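Local coordinates for uncharacterized protein (PDB 4R1D) that probably acts as a lipase of the alpha/beta hydrolase family, a calcium-binding effector of type VI secretion that forms a complex with the protein Tli4, at residues L252-H255 / V261-A264; S218-R223 / Q267-E272. All coordinates share one frame; numbering follows the deposited sequence. Where two conformers were deposited one is given.

Interaction 1: residues L252-H255 / V261-A264; sequences LVTH and VARA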
ATOM      1  N   LEU A 252     -14.904 -13.076   8.980  1.00 14.17           N
ATOM      2  CA  LEU A 252     -13.926 -12.016   8.716  1.00 14.43           C
ATOM      3  C   LEU A 252     -13.766 -11.130   9.948  1.00 14.96           C
ATOM      4  O   LEU A 252     -14.750 -10.808  10.613  1.00 14.90           O
ATOM      5  CB  LEU A 252     -14.373 -11.137   7.533  1.00 12.58           C
ATOM      6  CG  LEU A 252     -14.659 -11.838   6.205  1.00 13.84           C
ATOM      7  CD1 LEU A 252     -14.935 -10.829   5.094  1.00 12.62           C
ATOM      8  CD2 LEU A 252     -13.482 -12.738   5.817  1.00 16.96           C
ATOM      9  N   VAL A 253     -12.530 -10.751  10.254  1.00 14.48           N
ATOM     10  CA  VAL A 253     -12.258  -9.760  11.300  1.00 12.94           C
ATOM     11  C   VAL A 253     -11.352  -8.734  10.643  1.00 16.13           C
ATOM     12  O   VAL A 253     -10.258  -9.068  10.165  1.00 14.08           O
ATOM     13  CB  VAL A 253     -11.579 -10.397  12.531  1.00 13.38           C
ATOM     14  CG1 VAL A 253     -11.205  -9.331  13.537  1.00 15.64           C
ATOM     15  CG2 VAL A 253     -12.502 -11.457  13.160  1.00 13.69           C
ATOM     16  N   THR A 254     -11.825  -7.494  10.553  1.00 13.75           N
ATOM     17  CA  THR A 254     -11.120  -6.494   9.765  1.00 15.68           C
ATOM     18  C   THR A 254     -10.639  -5.322  10.598  1.00 15.20           C
ATOM     19  O   THR A 254     -11.248  -4.960  11.606  1.00 13.37           O
ATOM     20  CB  THR A 254     -12.005  -5.941   8.621  1.00 11.32           C
ATOM     21  OG1 THR A 254     -12.951  -5.007   9.147  1.00 13.54           O
ATOM     22  CG2 THR A 254     -12.754  -7.077   7.926  1.00 11.86           C
ATOM     23  N   HIS A 255      -9.545  -4.721  10.150  1.00 12.60           N
ATOM     24  CA  HIS A 255      -9.069  -3.463  10.728  1.00 10.85           C
ATOM     25  C   HIS A 255      -9.114  -2.355   9.681  1.00 15.80           C
ATOM     26  O   HIS A 255      -8.659  -2.534   8.548  1.00 14.76           O
ATOM     27  CB  HIS A 255      -7.639  -3.639  11.229  1.00 13.08           C
ATOM     28  CG  HIS A 255      -7.054  -2.424  11.879  1.00 13.18           C
ATOM     29  ND1 HIS A 255      -7.547  -1.883  13.049  1.00 17.50           N
ATOM     30  CD2 HIS A 255      -6.006  -1.651  11.522  1.00 10.48           C
ATOM     31  CE1 HIS A 255      -6.819  -0.831  13.386  1.00 10.06           C
ATOM     32  NE2 HIS A 255      -5.872  -0.676  12.482  1.00 18.77           N
ATOM     33  N   VAL A 261     -12.409  -3.636   2.015  1.00 14.29           N
ATOM     34  CA  VAL A 261     -12.062  -4.853   1.284  1.00 14.12           C
ATOM     35  C   VAL A 261     -13.120  -5.922   1.556  1.00 15.13           C
ATOM     36  O   VAL A 261     -13.637  -6.550   0.631  1.00 14.03           O
ATOM     37  CB  VAL A 261     -10.674  -5.383   1.701  1.00 15.00           C
ATOM     38  CG1 VAL A 261     -10.391  -6.748   1.047  1.00 15.09           C
ATOM     39  CG2 VAL A 261      -9.565  -4.340   1.371  1.00 11.21           C
ATOM     40  N   ALA A 262     -13.451  -6.104   2.831  1.00 14.80           N
ATOM     41  CA  ALA A 262     -14.432  -7.102   3.237  1.00 14.21           C
ATOM     42  C   ALA A 262     -15.803  -6.824   2.622  1.00 14.23           C
ATOM     43  O   ALA A 262     -16.473  -7.722   2.133  1.00 15.33           O
ATOM     44  CB  ALA A 262     -14.540  -7.156   4.752  1.00 14.41           C
ATOM     45  N   ARG A 263     -16.224  -5.570   2.641  1.00 14.63           N
ATOM     46  CA  ARG A 263     -17.525  -5.245   2.074  1.00 13.98           C
ATOM     47  C   ARG A 263     -17.561  -5.452   0.564  1.00 14.28           C
ATOM     48  O   ARG A 263     -18.543  -5.946   0.031  1.00 14.78           O
ATOM     49  CB  ARG A 263     -17.946  -3.831   2.467  1.00 16.31           C
ATOM     50  CG  ARG A 263     -18.374  -3.727   3.935  1.00 15.35           C
ATOM     51  CD  ARG A 263     -18.503  -2.274   4.377  1.00 16.76           C
ATOM     52  NE  ARG A 263     -19.515  -1.592   3.569  1.00 17.09           N
ATOM     53  CZ  ARG A 263     -19.544  -0.283   3.332  1.00 17.93           C
ATOM     54  NH1 ARG A 263     -18.610   0.525   3.835  1.00 15.86           N
ATOM     55  NH2 ARG A 263     -20.518   0.222   2.579  1.00 19.68           N
ATOM     56  N   ALA A 264     -16.487  -5.069  -0.126  1.00 13.25           N
ATOM     57  CA  ALA A 264     -16.380  -5.358  -1.549  1.00 13.79           C
ATOM     58  C   ALA A 264     -16.526  -6.860  -1.789  1.00 16.71           C
ATOM     59  O   ALA A 264     -17.226  -7.287  -2.699  1.00 15.79           O
ATOM     60  CB  ALA A 264     -15.056  -4.839  -2.104  1.00 13.60           C
TER
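The CB methyl of A262 meets two strand methyls from directions about a right angle apart, L252 CD1 at 3.7 Å and T254 CG2 at 3.6 Å. L252 and T254 are two positions apart, so both point to the side of the sheet where the helix lies, while V253 points the other way. In L252, CG stands anti to the carbonyl carbon (chi1 -56°), and the extended chain (chi2 -174°) carries CD1 to the helix. T254 divides its two branches: CG2 is turned to A262, and OG1 hydrogen-bonds H279 ND1 on the next strand. A threonine suits this place because its methyl can join an apolar contact while its buried hydroxyl is satisfied within the sheet. Alanine suits the helix because its short side chain lets the backbone come close, with T254 CA and A262 CA 7.3 Å apart. Further out, backbone bonds fix the strand on both sides, V253 with I52 and I54, L252 with G276 and V278. Strand 250-255, helix 258-267 and strand 274-280 form a beta-alpha-beta unit, and the sharp turn into the helix is consistent with the nucleophile elbow of alpha/beta hydrolases, T254 standing where the G-x-S-x-G motif usually has its first glycine. All three touching residues are buried and meet methyl on methyl: close fit and exclusion of water, rather than directed bonds, join strand and helix here.

Interaction 2: residues S218-R223 / Q267-E272; sequences SALDVR and QLHGYE
Two rings of the loop, the imidazole of H269 and the phenol of Y271, meet aliphatic parts of the helix, each obliquely. L220 CD1 approaches the imidazole near H269 CE1 at 3.7 Å, with H269 NE2 almost as close, the side chains crossing at about a right angle. The other ring takes R223 CG, 3.6 Å from Y271 CE1. With CG anti to the backbone N (chi1 -177°), R223 brings this methylene to the tyrosine; then the chain bends at chi2, setting the guanidinium plane 55° from that of the phenol. Each ring also has a polar anchor outside the two segments. H269 ND1, the nitrogen beside CG, hydrogen-bonds A264 O on helix 258-267, while Y271 OH bonds E227 OE2, a turn beyond R223, tying the loop to helix 215-238. L265 touches both R223 and Y271. At this surface, away from the calcium site, H269, Y271 and R223 offer carbon to their neighbours while their polar groups bond elsewhere, and L220 supplies a purely apolar methyl. The arrangement belongs to an alpha/beta hydrolase sheet flanked by helices: the loop from helix 258-267 to strand 274-280 closes a beta-alpha-beta crossover and rests against the neighbouring helix.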
ATOM      1  N   SER A 218      -8.491  -5.982  -4.205  1.00 13.33           N
ATOM      2  CA  SER A 218      -8.063  -6.676  -2.994  1.00 15.48           C
ATOM      3  C   SER A 218      -9.111  -7.668  -2.491  1.00 13.04           C
ATOM      4  O   SER A 218      -8.785  -8.711  -1.898  1.00 14.25           O
ATOM      5  CB  SER A 218      -7.670  -5.678  -1.902  1.00 14.01           C
ATOM      6  OG  SER A 218      -6.470  -5.006  -2.254  1.00 15.33           O
ATOM      7  N   ALA A 219     -10.379  -7.345  -2.699  1.00 14.53           N
ATOM      8  CA  ALA A 219     -11.450  -8.277  -2.353  1.00 15.06           C
ATOM      9  C   ALA A 219     -11.264  -9.576  -3.134  1.00 18.21           C
ATOM     10  O   ALA A 219     -11.395 -10.669  -2.577  1.00 16.66           O
ATOM     11  CB  ALA A 219     -12.818  -7.672  -2.657  1.00 15.01           C
ATOM     12  N   LEU A 220     -10.952  -9.448  -4.423  1.00 19.46           N
ATOM     13  CA  LEU A 220     -10.706 -10.622  -5.260  1.00 18.60           C
ATOM     14  C   LEU A 220      -9.517 -11.409  -4.740  1.00 17.10           C
ATOM     15  O   LEU A 220      -9.547 -12.642  -4.704  1.00 18.12           O
ATOM     16  CB  LEU A 220     -10.470 -10.233  -6.719  1.00 18.90           C
ATOM     17  CG  LEU A 220     -11.718  -9.968  -7.571  1.00 30.56           C
ATOM     18  CD1 LEU A 220     -12.653  -8.966  -6.916  1.00 28.28           C
ATOM     19  CD2 LEU A 220     -11.331  -9.510  -8.976  1.00 29.61           C
ATOM     20  N   ASP A 221      -8.467 -10.702  -4.334  1.00 14.94           N
ATOM     21  CA  ASP A 221      -7.276 -11.380  -3.826  1.00 14.78           C
ATOM     22  C   ASP A 221      -7.562 -12.122  -2.520  1.00 15.90           C
ATOM     23  O   ASP A 221      -7.000 -13.193  -2.269  1.00 15.25           O
ATOM     24  CB  ASP A 221      -6.131 -10.387  -3.631  1.00 16.60           C
ATOM     25  CG  ASP A 221      -5.650  -9.804  -4.940  1.00 18.45           C
ATOM     26  OD1 ASP A 221      -6.120 -10.273  -6.007  1.00 19.81           O
ATOM     27  OD2 ASP A 221      -4.793  -8.896  -4.911  1.00 17.49           O
ATOM     28  N   VAL A 222      -8.438 -11.560  -1.690  1.00 13.14           N
ATOM     29  CA  VAL A 222      -8.786 -12.216  -0.428  1.00 14.34           C
ATOM     30  C   VAL A 222      -9.644 -13.460  -0.683  1.00 14.26           C
ATOM     31  O   VAL A 222      -9.450 -14.508  -0.054  1.00 14.88           O
ATOM     32  CB  VAL A 222      -9.476 -11.234   0.559  1.00 12.92           C
ATOM     33  CG1 VAL A 222     -10.054 -11.971   1.748  1.00 15.27           C
ATOM     34  CG2 VAL A 222      -8.474 -10.185   1.017  1.00 14.98           C
ATOM     35  N   ARG A 223     -10.580 -13.349  -1.621  1.00 15.01           N
ATOM     36  CA  ARG A 223     -11.343 -14.512  -2.059  1.00 15.92           C
ATOM     37  C   ARG A 223     -10.375 -15.622  -2.465  1.00 16.78           C
ATOM     38  O   ARG A 223     -10.473 -16.760  -1.989  1.00 17.94           O
ATOM     39  CB  ARG A 223     -12.262 -14.155  -3.234  1.00 15.75           C
ATOM     40  CG  ARG A 223     -13.147 -15.319  -3.700  1.00 22.46           C
ATOM     41  CD  ARG A 223     -13.022 -15.595  -5.192  1.00 31.91           C
ATOM     42  NE  ARG A 223     -13.498 -16.941  -5.520  1.00 36.12           N
ATOM     43  CZ  ARG A 223     -12.701 -17.965  -5.829  1.00 37.31           C
ATOM     44  NH1 ARG A 223     -11.385 -17.801  -5.880  1.00 38.41           N
ATOM     45  NH2 ARG A 223     -13.222 -19.155  -6.107  1.00 40.86           N
ATOM     46  N   GLN A 267     -20.355  -7.928  -0.415  1.00 16.00           N
ATOM     47  CA  GLN A 267     -21.484  -7.121  -0.879  1.00 20.33           C
ATOM     48  C   GLN A 267     -21.544  -6.857  -2.390  1.00 18.93           C
ATOM     49  O   GLN A 267     -22.628  -6.599  -2.927  1.00 20.24           O
ATOM     50  CB  GLN A 267     -21.538  -5.791  -0.112  1.00 15.78           C
ATOM     51  CG  GLN A 267     -21.585  -5.933   1.393  1.00 16.70           C
ATOM     52  CD  GLN A 267     -22.656  -6.897   1.851  1.00 21.17           C
ATOM     53  OE1 GLN A 267     -22.357  -8.020   2.277  1.00 19.02           O
ATOM     54  NE2 GLN A 267     -23.917  -6.469   1.767  1.00 17.26           N
ATOM     55  N   LEU A 268     -20.399  -6.922  -3.069  1.00 15.36           N
ATOM     56  CA  LEU A 268     -20.351  -6.695  -4.511  1.00 18.45           C
ATOM     57  C   LEU A 268     -20.221  -7.990  -5.299  1.00 22.58           C
ATOM     58  O   LEU A 268     -20.176  -7.972  -6.521  1.00 25.83           O
ATOM     59  CB  LEU A 268     -19.191  -5.765  -4.863  1.00 18.91           C
ATOM     60  CG  LEU A 268     -19.241  -4.410  -4.159  1.00 20.04           C
ATOM     61  CD1 LEU A 268     -18.111  -3.527  -4.681  1.00 19.10           C
ATOM     62  CD2 LEU A 268     -20.590  -3.752  -4.370  1.00 22.50           C
ATOM     63  N   HIS A 269     -20.131  -9.110  -4.588  1.00 22.93           N
ATOM     64  CA  HIS A 269     -20.072 -10.420  -5.220  1.00 26.37           C
ATOM     65  C   HIS A 269     -20.902 -11.379  -4.391  1.00 30.30           C
ATOM     66  O   HIS A 269     -21.244 -11.077  -3.258  1.00 25.10           O
ATOM     67  CB  HIS A 269     -18.634 -10.934  -5.288  1.00 25.75           C
ATOM     68  CG  HIS A 269     -17.689  -9.994  -5.965  1.00 26.56           C
ATOM     69  ND1 HIS A 269     -16.908  -9.094  -5.270  1.00 29.53           N
ATOM     70  CD2 HIS A 269     -17.404  -9.808  -7.275  1.00 23.84           C
ATOM     71  CE1 HIS A 269     -16.177  -8.399  -6.124  1.00 21.99           C
ATOM     72  NE2 HIS A 269     -16.458  -8.813  -7.347  1.00 28.51           N
ATOM     73  N   GLY A 270     -21.228 -12.534  -4.962  1.00 29.28           N
ATOM     74  CA  GLY A 270     -21.896 -13.572  -4.207  1.00 27.40           C
ATOM     75  C   GLY A 270     -20.835 -14.341  -3.456  1.00 27.24           C
ATOM     76  O   GLY A 270     -20.096 -15.133  -4.043  1.00 26.78           O
ATOM     77  N   TYR A 271     -20.716 -14.090  -2.161  1.00 27.38           N
ATOM     78  CA  TYR A 271     -19.711 -14.802  -1.385  1.00 24.11           C
ATOM     79  C   TYR A 271     -20.288 -15.215  -0.051  1.00 24.67           C
ATOM     80  O   TYR A 271     -19.967 -14.645   0.994  1.00 24.78           O
ATOM     81  CB  TYR A 271     -18.444 -13.965  -1.214  1.00 20.70           C
ATOM     82  CG  TYR A 271     -17.239 -14.796  -0.877  1.00 21.59           C
ATOM     83  CD1 TYR A 271     -16.805 -15.805  -1.735  1.00 20.82           C
ATOM     84  CD2 TYR A 271     -16.538 -14.592   0.301  1.00 17.69           C
ATOM     85  CE1 TYR A 271     -15.708 -16.576  -1.426  1.00 20.68           C
ATOM     86  CE2 TYR A 271     -15.435 -15.353   0.615  1.00 17.00           C
ATOM     87  CZ  TYR A 271     -15.026 -16.343  -0.253  1.00 21.95           C
ATOM     88  OH  TYR A 271     -13.932 -17.105   0.059  1.00 19.93           O
ATOM     89  N   GLU A 272     -21.148 -16.223  -0.116  1.00 23.83           N
ATOM     90  CA  GLU A 272     -21.842 -16.769   1.037  0.56 23.12           C
ATOM     91  C   GLU A 272     -20.889 -17.525   1.958  1.00 20.33           C
ATOM     92  O   GLU A 272     -21.259 -17.919   3.055  1.00 24.33           O
ATOM     93  CB  GLU A 272     -22.957 -17.708   0.559  0.56 27.54           C
ATOM     94  CG  GLU A 272     -24.004 -17.045  -0.341  0.56 30.22           C
ATOM     95  CD  GLU A 272     -23.476 -16.641  -1.716  0.56 30.27           C
ATOM     96  OE1 GLU A 272     -22.496 -17.249  -2.210  0.56 26.97           O
ATOM     97  OE2 GLU A 272     -24.059 -15.706  -2.312  0.56 36.95           O
TER

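How the interactions relate
Interaction 1 lies in the core and interaction 2 at the surface, their centres 10 Å apart, and helix 258-267 connects them. In the first it packs back on the strand just before it, with only two residues between the two elements; in the second the loop that follows it reaches a helix from earlier in the chain, so the first contact is nested within the loop closed by the second. The segments also touch directly: A219 CB lies 3.7 Å from A264 CB, small residues letting the two helices pack closely. Chemistry follows depth, with compact methyl contacts against the sheet giving way outside to rings and an arginine stem whose polar groups find partners nearby.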